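Glucuronoarabinoxylan endo-1,4-beta-xylanase (Clostridium papyrosolvens, PDB 4FMV) is a GH30 subfamily 8 endoxylanase, represented here by its catalytic (beta/alpha)8-barrel and beta-rich side domain, that probably cleaves internal beta-1,4 linkages in plant cell-wall polysaccharides. Local coordinates at residues S11-I16 and R300-A305; T209-M214 and M254-M259. All coordinates share one frame; numbering follows the deposited sequence.

Contact 1: residues S11-I16 and R300-A305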
loop_
_atom_site.group_PDB
_atom_site.type_symbol
_atom_site.label_atom_id
_atom_site.label_comp_id
_atom_site.label_asym_id
_atom_site.label_seq_id
_atom_site.Cartn_x
_atom_site.Cartn_y
_atom_site.Cartn_z
ATOM N N SER A 11 5.385 22.901 -6.043
ATOM C CA SER A 11 5.285 21.951 -7.144
ATOM C C SER A 11 4.805 20.594 -6.648
ATOM O O SER A 11 5.593 19.808 -6.099
ATOM C CB SER A 11 6.648 21.807 -7.828
ATOM O OG SER A 11 6.559 20.969 -8.966
ATOM N N THR A 12 3.551 20.276 -6.955
ATOM C CA THR A 12 2.912 19.079 -6.438
ATOM C C THR A 12 2.892 17.927 -7.444
ATOM O O THR A 12 2.845 18.110 -8.647
ATOM C CB THR A 12 1.482 19.329 -5.860
ATOM O OG1 THR A 12 0.646 19.963 -6.839
ATOM C CG2 THR A 12 1.543 20.182 -4.595
ATOM N N LYS A 13 2.931 16.734 -6.886
ATOM C CA LYS A 13 3.115 15.455 -7.541
ATOM C C LYS A 13 1.878 14.716 -7.078
ATOM O O LYS A 13 0.841 15.371 -6.923
ATOM C CB LYS A 13 4.418 14.786 -7.138
ATOM C CG LYS A 13 5.619 15.596 -7.565
ATOM C CD LYS A 13 5.462 16.023 -9.003
ATOM C CE LYS A 13 6.764 16.538 -9.573
ATOM N NZ LYS A 13 6.674 16.680 -11.062
ATOM N N GLN A 14 1.882 13.384 -7.123
ATOM C CA GLN A 14 0.692 12.600 -6.777
ATOM C C GLN A 14 0.102 12.867 -5.377
ATOM O O GLN A 14 0.797 13.259 -4.440
ATOM C CB GLN A 14 1.001 11.103 -6.880
ATOM C CG GLN A 14 1.667 10.495 -5.637
ATOM C CD GLN A 14 3.207 10.511 -5.688
ATOM O OE1 GLN A 14 3.819 11.406 -6.263
ATOM N NE2 GLN A 14 3.822 9.517 -5.071
ATOM N N GLU A 15 -1.207 12.677 -5.263
ATOM C CA GLU A 15 -1.897 12.781 -3.988
ATOM C C GLU A 15 -1.675 11.510 -3.175
ATOM O O GLU A 15 -1.645 10.407 -3.724
ATOM C CB GLU A 15 -3.392 12.974 -4.221
ATOM C CG GLU A 15 -4.200 13.110 -2.933
ATOM C CD GLU A 15 -5.666 13.392 -3.212
ATOM O OE1 GLU A 15 -6.039 13.478 -4.403
ATOM O OE2 GLU A 15 -6.445 13.528 -2.250
ATOM N N ILE A 16 -1.492 11.661 -1.872
ATOM C CA ILE A 16 -1.250 10.498 -1.025
ATOM C C ILE A 16 -2.561 9.928 -0.505
ATOM O O ILE A 16 -3.340 10.630 0.140
ATOM C CB ILE A 16 -0.323 10.840 0.150
ATOM C CG1 ILE A 16 1.005 11.408 -0.377
ATOM C CG2 ILE A 16 -0.066 9.601 0.995
ATOM C CD1 ILE A 16 1.721 10.444 -1.312
ATOM N N ARG A 300 2.643 14.580 -2.592
ATOM C CA ARG A 300 4.076 14.652 -2.724
ATOM C C ARG A 300 4.413 15.961 -3.443
ATOM O O ARG A 300 3.631 16.457 -4.268
ATOM C CB ARG A 300 4.615 13.451 -3.483
ATOM C CG ARG A 300 6.116 13.447 -3.576
ATOM C CD ARG A 300 6.621 12.172 -4.198
ATOM N NE ARG A 300 6.465 12.170 -5.649
ATOM C CZ ARG A 300 7.402 12.580 -6.493
ATOM N NH1 ARG A 300 8.548 13.050 -6.029
ATOM N NH2 ARG A 300 7.188 12.537 -7.799
ATOM N N VAL A 301 5.558 16.539 -3.111
ATOM C CA VAL A 301 6.046 17.712 -3.826
ATOM C C VAL A 301 7.476 17.458 -4.284
ATOM O O VAL A 301 8.132 16.531 -3.795
ATOM C CB VAL A 301 6.004 18.974 -2.946
ATOM C CG1 VAL A 301 4.570 19.253 -2.495
ATOM C CG2 VAL A 301 6.918 18.809 -1.737
ATOM N N ASP A 302 7.948 18.270 -5.229
ATOM C CA ASP A 302 9.299 18.131 -5.767
ATOM C C ASP A 302 10.364 18.368 -4.725
ATOM O O ASP A 302 10.348 19.384 -4.045
ATOM C CB ASP A 302 9.533 19.128 -6.903
ATOM C CG ASP A 302 9.149 18.573 -8.237
ATOM O OD1 ASP A 302 9.416 17.371 -8.460
ATOM O OD2 ASP A 302 8.578 19.332 -9.057
ATOM N N ALA A 303 11.300 17.435 -4.624
ATOM C CA ALA A 303 12.458 17.588 -3.755
ATOM C C ALA A 303 13.652 16.896 -4.396
ATOM O O ALA A 303 13.499 15.842 -5.040
ATOM C CB ALA A 303 12.177 17.003 -2.373
ATOM N N THR A 304 14.839 17.473 -4.232
ATOM C CA THR A 304 16.018 16.840 -4.804
ATOM C C THR A 304 16.084 15.426 -4.221
ATOM O O THR A 304 16.255 15.260 -3.014
ATOM C CB THR A 304 17.248 17.631 -4.369
ATOM O OG1 THR A 304 17.019 19.017 -4.645
ATOM C CG2 THR A 304 18.519 17.163 -5.081
ATOM N N ALA A 305 16.031 14.414 -5.090
ATOM C CA ALA A 305 15.786 13.035 -4.638
ATOM C C ALA A 305 16.998 12.242 -4.145
ATOM O O ALA A 305 16.881 11.357 -3.269
ATOM C CB ALA A 305 15.003 12.249 -5.696
#

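Contact 2: residues T209-M214 and M254-M259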
loop_
_atom_site.group_PDB
_atom_site.type_symbol
_atom_site.label_atom_id
_atom_site.label_comp_id
_atom_site.label_asym_id
_atom_site.label_seq_id
_atom_site.Cartn_x
_atom_site.Cartn_y
_atom_site.Cartn_z
ATOM N N THR A 209 10.237 -6.610 -8.371
ATOM C CA THR A 209 10.109 -5.459 -9.282
ATOM C C THR A 209 11.324 -4.544 -9.183
ATOM O O THR A 209 11.598 -4.010 -8.109
ATOM C CB THR A 209 8.858 -4.608 -8.915
ATOM O OG1 THR A 209 7.705 -5.453 -8.832
ATOM C CG2 THR A 209 8.612 -3.487 -9.952
ATOM N N SER A 210 12.039 -4.333 -10.293
ATOM C CA SER A 210 13.182 -3.428 -10.280
ATOM C C SER A 210 12.691 -1.982 -10.223
ATOM O O SER A 210 11.550 -1.690 -10.596
ATOM C CB SER A 210 14.084 -3.648 -11.504
ATOM O OG SER A 210 13.368 -3.431 -12.704
ATOM N N VAL A 211 13.545 -1.081 -9.747
ATOM C CA VAL A 211 13.173 0.329 -9.613
ATOM C C VAL A 211 12.620 0.937 -10.923
ATOM O O VAL A 211 11.573 1.595 -10.913
ATOM C CB VAL A 211 14.345 1.146 -9.049
ATOM C CG1 VAL A 211 13.956 2.610 -8.856
ATOM C CG2 VAL A 211 14.787 0.520 -7.717
ATOM N N ASN A 212 13.297 0.710 -12.053
ATOM C CA ASN A 212 12.810 1.276 -13.298
ATOM C C ASN A 212 11.415 0.749 -13.661
ATOM O O ASN A 212 10.637 1.432 -14.357
ATOM C CB ASN A 212 13.796 1.026 -14.452
ATOM C CG ASN A 212 13.959 -0.452 -14.771
ATOM O OD1 ASN A 212 14.610 -1.189 -14.035
ATOM N ND2 ASN A 212 13.374 -0.885 -15.878
ATOM N N ASN A 213 11.094 -0.453 -13.192
ATOM C CA ASN A 213 9.795 -1.060 -13.507
ATOM C C ASN A 213 8.697 -0.608 -12.566
ATOM O O ASN A 213 7.554 -1.039 -12.684
ATOM C CB ASN A 213 9.884 -2.595 -13.612
ATOM C CG ASN A 213 10.511 -3.035 -14.947
ATOM O OD1 ASN A 213 10.279 -2.387 -15.952
ATOM N ND2 ASN A 213 11.341 -4.084 -14.939
ATOM N N MET A 214 9.048 0.276 -11.639
ATOM C CA MET A 214 8.059 0.902 -10.766
ATOM C C MET A 214 7.332 2.044 -11.473
ATOM O O MET A 214 6.218 2.409 -11.086
ATOM C CB MET A 214 8.710 1.408 -9.479
ATOM C CG MET A 214 9.286 0.302 -8.597
ATOM S SD MET A 214 10.052 0.914 -7.067
ATOM C CE MET A 214 10.834 -0.600 -6.458
ATOM N N MET A 254 7.221 5.980 -4.046
ATOM C CA MET A 254 6.737 7.356 -4.020
ATOM C C MET A 254 7.345 8.200 -5.132
ATOM O O MET A 254 6.640 8.950 -5.800
ATOM C CB MET A 254 7.056 8.012 -2.663
ATOM C CG MET A 254 6.255 7.447 -1.486
ATOM S SD MET A 254 4.490 7.823 -1.576
ATOM C CE MET A 254 3.726 6.237 -1.872
ATOM N N VAL A 255 8.660 8.077 -5.313
ATOM C CA VAL A 255 9.420 8.981 -6.179
ATOM C C VAL A 255 9.463 8.509 -7.646
ATOM O O VAL A 255 9.040 9.225 -8.557
ATOM C CB VAL A 255 10.834 9.287 -5.592
ATOM C CG1 VAL A 255 11.724 10.024 -6.628
ATOM C CG2 VAL A 255 10.709 10.107 -4.293
ATOM N N THR A 256 10.024 7.331 -7.883
ATOM C CA THR A 256 9.952 6.725 -9.213
ATOM C C THR A 256 8.545 6.222 -9.590
ATOM O O THR A 256 8.090 6.422 -10.718
ATOM C CB THR A 256 10.973 5.594 -9.345
ATOM O OG1 THR A 256 12.266 6.153 -9.120
ATOM C CG2 THR A 256 10.962 5.007 -10.766
ATOM N N GLY A 257 7.852 5.585 -8.650
ATOM C CA GLY A 257 6.554 5.012 -8.955
ATOM C C GLY A 257 5.411 6.014 -8.990
ATOM O O GLY A 257 4.383 5.769 -9.634
ATOM N N ASN A 258 5.586 7.150 -8.317
ATOM C CA ASN A 258 4.502 8.138 -8.165
ATOM C C ASN A 258 3.222 7.514 -7.604
ATOM O O ASN A 258 2.104 7.953 -7.877
ATOM C CB ASN A 258 4.217 8.895 -9.466
ATOM C CG ASN A 258 5.310 9.890 -9.805
ATOM O OD1 ASN A 258 5.319 11.019 -9.314
ATOM N ND2 ASN A 258 6.249 9.469 -10.638
ATOM N N MET A 259 3.396 6.506 -6.772
ATOM C CA MET A 259 2.246 5.765 -6.284
ATOM C C MET A 259 1.496 6.520 -5.214
ATOM O O MET A 259 2.078 7.350 -4.499
ATOM C CB MET A 259 2.682 4.385 -5.819
ATOM C CG MET A 259 3.287 3.632 -7.006
ATOM S SD MET A 259 3.404 1.891 -6.726
ATOM C CE MET A 259 3.760 1.350 -8.407
#

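Contact 1: residues S11-I16 and R300-A305
Gln14 holds the buried Arg300 from both backbone and side chain. Its carbonyl O accepts the backbone N of Arg300 at 2.9 Å, and its OE1 takes the hydrogen of Arg300 NE at 2.8 Å. The second bond is nearly straight (163° at the hydrogen) and lies close to the guanidinium plane, although the amide of Gln14 is turned 59° from that plane. The Arg300 chain leaves with CG anti to its backbone N and runs extended to CD; a bend at chi3 (78°) then sets NE facing OE1. Lys13 lies over one guanidinium face, displaced toward the rim, its CG 3.4 Å from Arg300 NH2. Beyond this pair, Gln14 NE2 is hydrogen-bonded to the carbonyls of Met254 and Met259, and Arg300 NH2 to Asn258 OD1.

These residues belong to an antiparallel pairing in which the start of strand 11-22, whose later part enters the (beta/alpha)8 barrel, runs beside strand 299-303 of the beta-rich side domain. Thr12 and Val301 form a non-hydrogen-bonded pair, and their methyls CG2 and CG1 meet at 3.8 Å on the same face. Backbone bonds flank them: Lys13 N to Arg300 O at 2.7 Å, and Asp302 N to Ser11 O at 2.9 Å.

At the other end, Ser11 OG donates to Asp302 OD2 at 2.6 Å, approaching the carboxylate from its anti side and somewhat out of its plane. Lys13, bent at chi2, crosses toward the same carboxylate, but its salt bridge is long, NZ to Asp302 OD2 measuring 3.8 Å, and CE lies nearer the acid than NZ does. The negative charge of Asp302 probably offsets some of the repulsion between the neighbouring Lys13 and Arg300 cations.

Contact 2: residues T209-M214 and M254-M259
The carbonyl O of Val211 accepts the backbone N of Met214 at 2.9 Å within its own turn, and across the contact Thr256 CG2 packs against the same oxygen at 3.5 Å. This methyl stands anti to the Thr256 backbone N, whereas OG1 lies beside that N (chi1 -59°), where it faces Val211 CG1 at 3.9 Å. The two beta-branched side chains cross at about a right angle.

Further along, Met214 O is approached by two carbons. Gly257, with no side chain, brings its CA to 3.4 Å in a CA-H...O contact, and the terminal CE of Met259 comes within 3.8 Å. The Met259 chain, extended beyond CG, spans the distance needed to bring that methyl to the carbonyl. Met214 begins by pointing its CB at the opposite segment, but the rest of its chain turns off to pack on Phe206 and on Glu249 and Asp252 of helix 240-255.

The contact thus sets the loop after barrel strand 201-205 against the turn joining helix 240-255 to strand 261-266. Asn258, with positive phi, turns the chain out of the helix, and Met259 then packs on Phe181 and Phe206. No hydrogen bond crosses between the segments; one CA-H...O contact and van der Waals packing join them directly, so cohesion probably depends more on close fit than on directional polar bonds.

From the N terminus, segment 11-16 opens strand 11-22, which continues into the barrel, and the chain goes on around it. Residues 209-214 follow strand 201-205, and about 40 residues later 254-259 returns to them, so contact 2 closes the shorter loop, running through helix 217-221, strand 227-232 and most of helix 240-255. Contact 1 closes only when strand 299-303 comes back to 11-16, enclosing almost the whole barrel and, with it, contact 2. The two sites, their centres about 14 Å apart, share the turn at 254-259: contact 2 packs it against a barrel loop, while contact 1 holds the same turn from the junction with the beta-rich side domain.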